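Local coordinates for bifunctional protein PutA (Bdellovibrio bacteriovorus, PDB 5UR2) that probably carries out both steps of proline breakdown to glutamate, using a flavin-dependent proline dehydrogenase and an NAD(+)-dependent glutamate semialdehyde dehydrogenase in one chain, at residues V924-V929 with H941-F946; G777-A782 with G932-M937; G748-V753 with A874-P879. All coordinates share one frame; numbering follows the deposited sequence.

Contact 1 (V924-V929 with H941-F946)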
# COMPACT_ATOMS: atom_id res chain seq x y z
N VAL B 924 -21.17 6.95 -5.46
CA VAL B 924 -20.26 7.45 -6.49
C VAL B 924 -18.82 7.17 -6.10
O VAL B 924 -18.48 7.00 -4.93
CB VAL B 924 -20.44 8.97 -6.76
CG1 VAL B 924 -21.82 9.28 -7.36
CG2 VAL B 924 -20.20 9.76 -5.46
N GLY B 925 -17.94 7.12 -7.11
CA GLY B 925 -16.53 6.91 -6.84
C GLY B 925 -15.79 8.18 -6.48
O GLY B 925 -14.76 8.12 -5.80
N ASN B 926 -16.27 9.32 -6.94
CA ASN B 926 -15.69 10.62 -6.60
C ASN B 926 -16.83 11.50 -6.11
O ASN B 926 -17.68 11.92 -6.90
CB ASN B 926 -14.98 11.27 -7.78
CG ASN B 926 -13.59 10.70 -7.99
OD1 ASN B 926 -13.41 9.67 -8.65
ND2 ASN B 926 -12.60 11.37 -7.42
N LEU B 927 -16.83 11.76 -4.81
CA LEU B 927 -17.85 12.53 -4.13
C LEU B 927 -17.29 13.90 -3.78
O LEU B 927 -16.18 14.00 -3.25
CB LEU B 927 -18.30 11.80 -2.87
CG LEU B 927 -19.61 12.20 -2.21
CD1 LEU B 927 -20.25 10.95 -1.57
CD2 LEU B 927 -19.37 13.27 -1.19
N TYR B 928 -18.05 14.95 -4.07
CA TYR B 928 -17.61 16.31 -3.80
C TYR B 928 -18.60 17.03 -2.90
O TYR B 928 -19.81 16.91 -3.08
CB TYR B 928 -17.42 17.11 -5.10
CG TYR B 928 -16.34 16.53 -5.98
CD1 TYR B 928 -15.01 16.89 -5.79
CD2 TYR B 928 -16.64 15.59 -6.96
CE1 TYR B 928 -14.01 16.35 -6.56
CE2 TYR B 928 -15.65 15.06 -7.75
CZ TYR B 928 -14.34 15.45 -7.54
OH TYR B 928 -13.34 14.93 -8.31
N VAL B 929 -18.07 17.80 -1.95
CA VAL B 929 -18.89 18.60 -1.05
C VAL B 929 -18.52 20.07 -1.24
O VAL B 929 -17.35 20.45 -1.08
CB VAL B 929 -18.72 18.16 0.41
CG1 VAL B 929 -19.56 19.02 1.35
CG2 VAL B 929 -19.14 16.70 0.55
N HIS B 941 -7.39 13.86 -6.25
CA HIS B 941 -8.71 13.26 -6.41
C HIS B 941 -8.62 12.02 -7.30
O HIS B 941 -9.06 12.04 -8.46
CB HIS B 941 -9.71 14.26 -6.99
CG HIS B 941 -9.42 15.68 -6.63
ND1 HIS B 941 -8.79 16.55 -7.48
CD2 HIS B 941 -9.72 16.39 -5.52
CE1 HIS B 941 -8.68 17.74 -6.90
NE2 HIS B 941 -9.24 17.67 -5.71
N PRO B 942 -8.09 10.92 -6.78
CA PRO B 942 -7.97 9.71 -7.61
C PRO B 942 -9.33 9.36 -8.21
O PRO B 942 -10.35 9.34 -7.51
CB PRO B 942 -7.49 8.65 -6.61
CG PRO B 942 -6.75 9.45 -5.57
CD PRO B 942 -7.60 10.69 -5.41
N PHE B 943 -9.34 9.12 -9.52
CA PHE B 943 -10.56 9.25 -10.31
C PHE B 943 -11.03 7.91 -10.86
O PHE B 943 -10.26 7.18 -11.50
CB PHE B 943 -10.34 10.24 -11.45
CG PHE B 943 -11.58 10.48 -12.26
CD1 PHE B 943 -12.57 11.33 -11.80
CD2 PHE B 943 -11.77 9.82 -13.46
CE1 PHE B 943 -13.73 11.54 -12.52
CE2 PHE B 943 -12.93 10.02 -14.20
CZ PHE B 943 -13.91 10.89 -13.72
N GLY B 944 -12.30 7.60 -10.67
CA GLY B 944 -12.86 6.36 -11.17
C GLY B 944 -14.04 5.95 -10.32
O GLY B 944 -14.22 6.40 -9.18
N GLY B 945 -14.87 5.07 -10.88
CA GLY B 945 -16.10 4.72 -10.21
C GLY B 945 -16.60 3.31 -10.47
O GLY B 945 -15.88 2.48 -11.03
N PHE B 946 -17.83 3.03 -10.07
CA PHE B 946 -18.30 1.65 -10.12
C PHE B 946 -19.66 1.60 -10.81
O PHE B 946 -19.97 2.47 -11.63
CB PHE B 946 -18.31 1.03 -8.71
CG PHE B 946 -18.81 1.95 -7.60
CD1 PHE B 946 -17.95 2.86 -6.99
CD2 PHE B 946 -20.12 1.85 -7.13
CE1 PHE B 946 -18.40 3.70 -5.96
CE2 PHE B 946 -20.58 2.69 -6.09
CZ PHE B 946 -19.70 3.61 -5.51

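Contact 2 (G777-A782 with G932-M937)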
# COMPACT_ATOMS: atom_id res chain seq x y z
N GLY B 777 -19.66 20.01 -21.69
CA GLY B 777 -20.20 18.82 -21.07
C GLY B 777 -19.59 17.53 -21.55
O GLY B 777 -20.08 16.46 -21.19
N GLN B 778 -18.51 17.59 -22.34
CA GLN B 778 -17.90 16.39 -22.92
C GLN B 778 -16.87 15.78 -21.97
O GLN B 778 -15.69 15.63 -22.29
CB GLN B 778 -17.28 16.71 -24.27
CG GLN B 778 -18.25 17.34 -25.31
CD GLN B 778 -17.57 17.63 -26.66
OE1 GLN B 778 -17.84 16.95 -27.66
NE2 GLN B 778 -16.67 18.62 -26.68
N LYS B 779 -17.33 15.43 -20.76
CA LYS B 779 -16.49 14.80 -19.75
C LYS B 779 -17.27 13.66 -19.12
O LYS B 779 -18.49 13.74 -18.99
CB LYS B 779 -16.05 15.78 -18.65
CG LYS B 779 -15.37 17.04 -19.17
CD LYS B 779 -14.82 17.93 -18.05
CE LYS B 779 -14.23 19.23 -18.65
NZ LYS B 779 -13.61 20.15 -17.65
N CYS B 780 -16.56 12.59 -18.78
CA CYS B 780 -17.23 11.51 -18.06
C CYS B 780 -17.68 11.96 -16.68
O CYS B 780 -18.59 11.35 -16.11
CB CYS B 780 -16.30 10.29 -17.93
SG CYS B 780 -15.92 9.39 -19.49
N SER B 781 -17.05 13.00 -16.13
CA SER B 781 -17.38 13.53 -14.82
C SER B 781 -18.43 14.65 -14.87
O SER B 781 -18.79 15.18 -13.81
CB SER B 781 -16.11 14.05 -14.14
OG SER B 781 -15.49 15.06 -14.93
N ALA B 782 -18.90 15.02 -16.06
CA ALA B 782 -19.72 16.22 -16.21
C ALA B 782 -21.04 16.09 -15.46
O ALA B 782 -21.66 15.02 -15.44
CB ALA B 782 -19.99 16.51 -17.69
N GLY B 932 -17.43 22.08 -7.39
CA GLY B 932 -17.78 21.38 -8.62
C GLY B 932 -17.27 19.94 -8.66
O GLY B 932 -16.43 19.51 -7.87
N ILE B 933 -17.79 19.15 -9.61
CA ILE B 933 -17.57 17.71 -9.61
C ILE B 933 -16.71 17.26 -10.78
O ILE B 933 -16.59 16.06 -11.03
CB ILE B 933 -18.90 16.93 -9.60
CG1 ILE B 933 -19.69 17.19 -10.89
CG2 ILE B 933 -19.72 17.27 -8.38
CD1 ILE B 933 -20.86 16.20 -11.09
N THR B 934 -16.09 18.19 -11.50
CA THR B 934 -15.13 17.89 -12.53
C THR B 934 -13.76 18.37 -12.06
O THR B 934 -13.59 18.74 -10.90
CB THR B 934 -15.56 18.52 -13.87
OG1 THR B 934 -15.51 19.95 -13.78
CG2 THR B 934 -16.98 18.10 -14.23
N GLY B 935 -12.76 18.30 -12.94
CA GLY B 935 -11.42 18.76 -12.60
C GLY B 935 -10.64 17.90 -11.63
O GLY B 935 -9.80 18.42 -10.88
N ALA B 936 -10.90 16.59 -11.60
CA ALA B 936 -10.11 15.71 -10.74
C ALA B 936 -8.64 15.79 -11.11
O ALA B 936 -8.28 15.75 -12.28
CB ALA B 936 -10.60 14.26 -10.86
N MET B 937 -7.78 15.92 -10.11
CA MET B 937 -6.34 16.01 -10.33
C MET B 937 -5.63 14.79 -9.76
O MET B 937 -6.04 14.22 -8.75
CB MET B 937 -5.77 17.28 -9.70
CG MET B 937 -6.41 18.57 -10.21
SD MET B 937 -5.69 20.00 -9.39
CE MET B 937 -4.06 20.09 -10.14
O HOH W 1 -16.21 21.02 -16.28
O HOH W 2 -12.05 18.52 -15.97
O HOH W 3 -12.81 14.92 -13.58

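Contact 3 (G748-V753 with A874-P879)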
# COMPACT_ATOMS: atom_id res chain seq x y z
N GLY B 748 -17.88 6.16 -18.18
CA GLY B 748 -18.81 7.28 -18.17
C GLY B 748 -19.76 7.29 -16.98
O GLY B 748 -19.77 6.40 -16.12
N GLY B 749 -20.59 8.34 -16.96
CA GLY B 749 -21.49 8.57 -15.84
C GLY B 749 -22.70 9.37 -16.25
O GLY B 749 -22.83 9.83 -17.39
N LYS B 750 -23.64 9.47 -15.31
CA LYS B 750 -24.80 10.34 -15.37
C LYS B 750 -24.80 11.08 -14.04
O LYS B 750 -25.54 10.72 -13.12
CB LYS B 750 -26.10 9.56 -15.60
CG LYS B 750 -27.31 10.42 -15.88
CD LYS B 750 -27.21 11.10 -17.24
CE LYS B 750 -28.37 12.07 -17.49
NZ LYS B 750 -28.27 12.68 -18.86
N ASN B 751 -23.93 12.07 -13.92
CA ASN B 751 -23.54 12.61 -12.63
C ASN B 751 -24.45 13.74 -12.17
O ASN B 751 -24.79 14.64 -12.95
CB ASN B 751 -22.09 13.09 -12.72
CG ASN B 751 -21.21 12.07 -13.40
OD1 ASN B 751 -21.00 10.96 -12.89
ND2 ASN B 751 -20.69 12.42 -14.58
N ALA B 752 -24.82 13.71 -10.89
CA ALA B 752 -25.75 14.65 -10.32
C ALA B 752 -25.06 15.54 -9.29
O ALA B 752 -24.10 15.12 -8.63
CB ALA B 752 -26.94 13.93 -9.67
N VAL B 753 -25.53 16.78 -9.18
CA VAL B 753 -25.20 17.67 -8.08
C VAL B 753 -26.49 17.93 -7.31
O VAL B 753 -27.52 18.30 -7.90
CB VAL B 753 -24.57 18.98 -8.58
CG1 VAL B 753 -24.25 19.90 -7.39
CG2 VAL B 753 -23.30 18.68 -9.37
N ALA B 874 -29.78 8.38 -19.52
CA ALA B 874 -28.81 8.07 -20.56
C ALA B 874 -27.76 9.17 -20.64
O ALA B 874 -28.09 10.36 -20.62
CB ALA B 874 -29.51 7.92 -21.92
N GLU B 875 -26.49 8.78 -20.74
CA GLU B 875 -25.41 9.76 -20.81
C GLU B 875 -25.43 10.43 -22.18
O GLU B 875 -25.56 9.76 -23.20
CB GLU B 875 -24.05 9.10 -20.57
CG GLU B 875 -22.87 10.10 -20.59
CD GLU B 875 -21.51 9.41 -20.40
OE1 GLU B 875 -21.30 8.36 -21.04
OE2 GLU B 875 -20.65 9.94 -19.65
N ILE B 876 -25.32 11.76 -22.19
CA ILE B 876 -25.42 12.52 -23.42
C ILE B 876 -24.07 13.00 -23.92
O ILE B 876 -23.86 13.09 -25.13
CB ILE B 876 -26.38 13.71 -23.25
CG1 ILE B 876 -27.76 13.23 -22.77
CG2 ILE B 876 -26.51 14.48 -24.55
CD1 ILE B 876 -28.72 14.38 -22.40
N PHE B 877 -23.13 13.29 -23.01
CA PHE B 877 -21.80 13.79 -23.38
C PHE B 877 -21.91 15.07 -24.20
O PHE B 877 -21.22 15.25 -25.20
CB PHE B 877 -21.00 12.72 -24.13
CG PHE B 877 -19.62 12.52 -23.58
CD1 PHE B 877 -19.44 11.86 -22.36
CD2 PHE B 877 -18.51 12.98 -24.26
CE1 PHE B 877 -18.18 11.67 -21.83
CE2 PHE B 877 -17.24 12.81 -23.74
CZ PHE B 877 -17.07 12.14 -22.52
N GLY B 878 -22.81 15.95 -23.76
CA GLY B 878 -23.04 17.22 -24.41
C GLY B 878 -23.51 18.25 -23.40
O GLY B 878 -23.68 17.97 -22.21
N PRO B 879 -23.72 19.55 -23.88
CA PRO B 879 -24.08 20.65 -22.96
C PRO B 879 -25.57 20.66 -22.64
O PRO B 879 -26.30 21.60 -22.98
CB PRO B 879 -23.61 21.89 -23.73
CG PRO B 879 -23.82 21.52 -25.16
CD PRO B 879 -23.53 20.03 -25.26
O HOH W 4 -25.52 13.33 -19.95

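Contact 1 (V924-V929 with H941-F946)
The amide of Asn-926 meets the ring of Phe-943 with their planes 30° apart, and OD1 of Asn-926 lies 3.7 Å from CD1 of Phe-943. Tyr-928 presents a ring edge to His-941, whose CD2 sits near the tyrosine plane. The hydroxyl tip of Tyr-928 also packs 3.9 Å from CB of His-941. The ring of Phe-946 brings CE1 to 3.5 Å from the carbonyl O of Val-924.

Asn-926 carries the polar part. CG is anti to the carbonyl carbon (chi1 -80°), which sends the amide across to the 941-946 backbone. Its OD1 accepts a hydrogen bond from Gly-944 N at 3.1 Å, and the donor lies nearly on the line of the C=O bond. ND2 donates to Pro-942 O at 3.0 Å, from above that carbonyl plane. The two bonds fix the rotation of the amide. Beside them, Gly-925 CA makes a CH...O contact of 3.3 Å with Gly-944 O. Lys-954 NZ binds the carbonyls of Gly-925, Pro-942 and Gly-944, tying both segments together.

The contact also borders the second subunit. His-941 NE2 is hydrogen-bonded to OE1 of Glu-623 of the second subunit, and strand 926-929 forms a parallel ladder with a strand of that chain. The side chain of Phe-943 comes within about 3 Å of that of Glu-746, nearest atoms, and Glu-746 is a predicted active-site residue. The arrangement is that of an aldehyde dehydrogenase catalytic domain, whose sheet runs on into the partner subunit while a following loop lines the active site.

Contact 2 (G777-A782 with G932-M937)
The first torsions of Ser-781 and Thr-934 bring their side chains together. At chi1 59°, Ser-781 places OG between its backbone N and carbonyl carbon. Thr-934 has OG1 in the same kind of position (chi1 66°), which leaves CG2 anti to the carbonyl carbon. This methyl is the branch that faces the serine, with CG2 of Thr-934 3.5 Å from OG of Ser-781. The same methyl lies 3.9 Å from CA of Ala-782. Ile-933 adds the end of its chain, CD1 being 3.6 Å from the carbonyl O of Ser-781. The CD1 contact is packing; the same carbonyl O accepts a hydrogen bond from OG1 of Thr-904.

Three waters make the polar links. Water 1 stands between NZ of Lys-779 and OG1 of Thr-934, 2.8 Å from the latter. Water 2 accepts from NZ of Lys-779 at 2.8 Å and, weakly, from Gly-935 N. Water 3 is 3.0 Å from OG of Ser-781 and accepts from Ala-936 N. The lysine chain is extended beyond CG and passes alongside Thr-934, with CD of Lys-779 4.3 Å from CB of Thr-934. The main partner of NZ of Lys-779 is Glu-589, in a salt bridge; the two waters come in addition.

Lys-779 to Ala-782 form a type I beta turn, and its second residue is Cys-780, the predicted active-site cysteine. This is consistent with the catalytic cysteine loop of the aldehyde dehydrogenase fold. The 932-937 loop beside it probably corresponds to the anchor loop that, in related glutamate semialdehyde dehydrogenases, receives the substrate carboxylate.

Contact 3 (G748-V753 with A874-P879)
Glu-875 and Lys-750 join two sequence signatures of the aldehyde dehydrogenase fold: the Gly-Gly-Lys loop after the predicted active-site Glu-746, and the Glu-Ile-Phe-Gly-Pro stretch. OE2 of Glu-875 accepts a hydrogen bond from Gly-749 N at 3.1 Å. The N-H points almost straight at it (167°), yet it arrives from above the carboxylate plane. CG of Glu-875 lies 3.2 Å from Gly-749 O, so the side chain runs alongside the backbone of that glycine. CG is anti to the backbone N (chi1 -178°), and the chain stays extended beyond it, which carries the carboxylate this far.

Lys-750 reaches the other way. Its chain bends at chi2 (69°), and NZ then donates to Ala-874 O at 2.9 Å. Water 4 accepts from both NZ of Lys-750 and N of Ile-876, at 2.7 Å from the latter. The strongest partner of NZ of Lys-750 is Leu-871 O, so two carbonyls and a water grip the ammonium.

Farther out, Phe-877 turns a ring edge in plane toward OE2 of Glu-875. Ser-949 OG is hydrogen-bonded to Gly-748 O. In NAD-bound relatives the equivalent glutamate contacts the nicotinamide ribose, so Glu-875 probably lies by the cofactor site. On strand 751-755, ND2 of Asn-751 donates to the carbonyl O of both Cys-780 and Ala-782, while its OD1 accepts from Thr-904 N.

Overall arrangement
All three contacts belong to the aldehyde dehydrogenase part of the chain. Contact 2 has its centre about 10 Å from those of contacts 1 and 3, which are about 14 Å from each other. The segments come in the order 748-753, 777-782, 874-879, 924-929, 932-937, 941-946. Contact 2 thus alternates with both others along the sequence, while contact 3 closes before contact 1 opens. Contacts 1 and 3 reach one mixed sheet, through strands 926-929 and 751-755 on either side of strand 901-908. Contact 1 touches contact 2 where Phe-943 packs on Ala-936. Distant loops are gathered around Cys-780, the probable catalytic cysteine; of the three, only contact 1 reaches the second subunit.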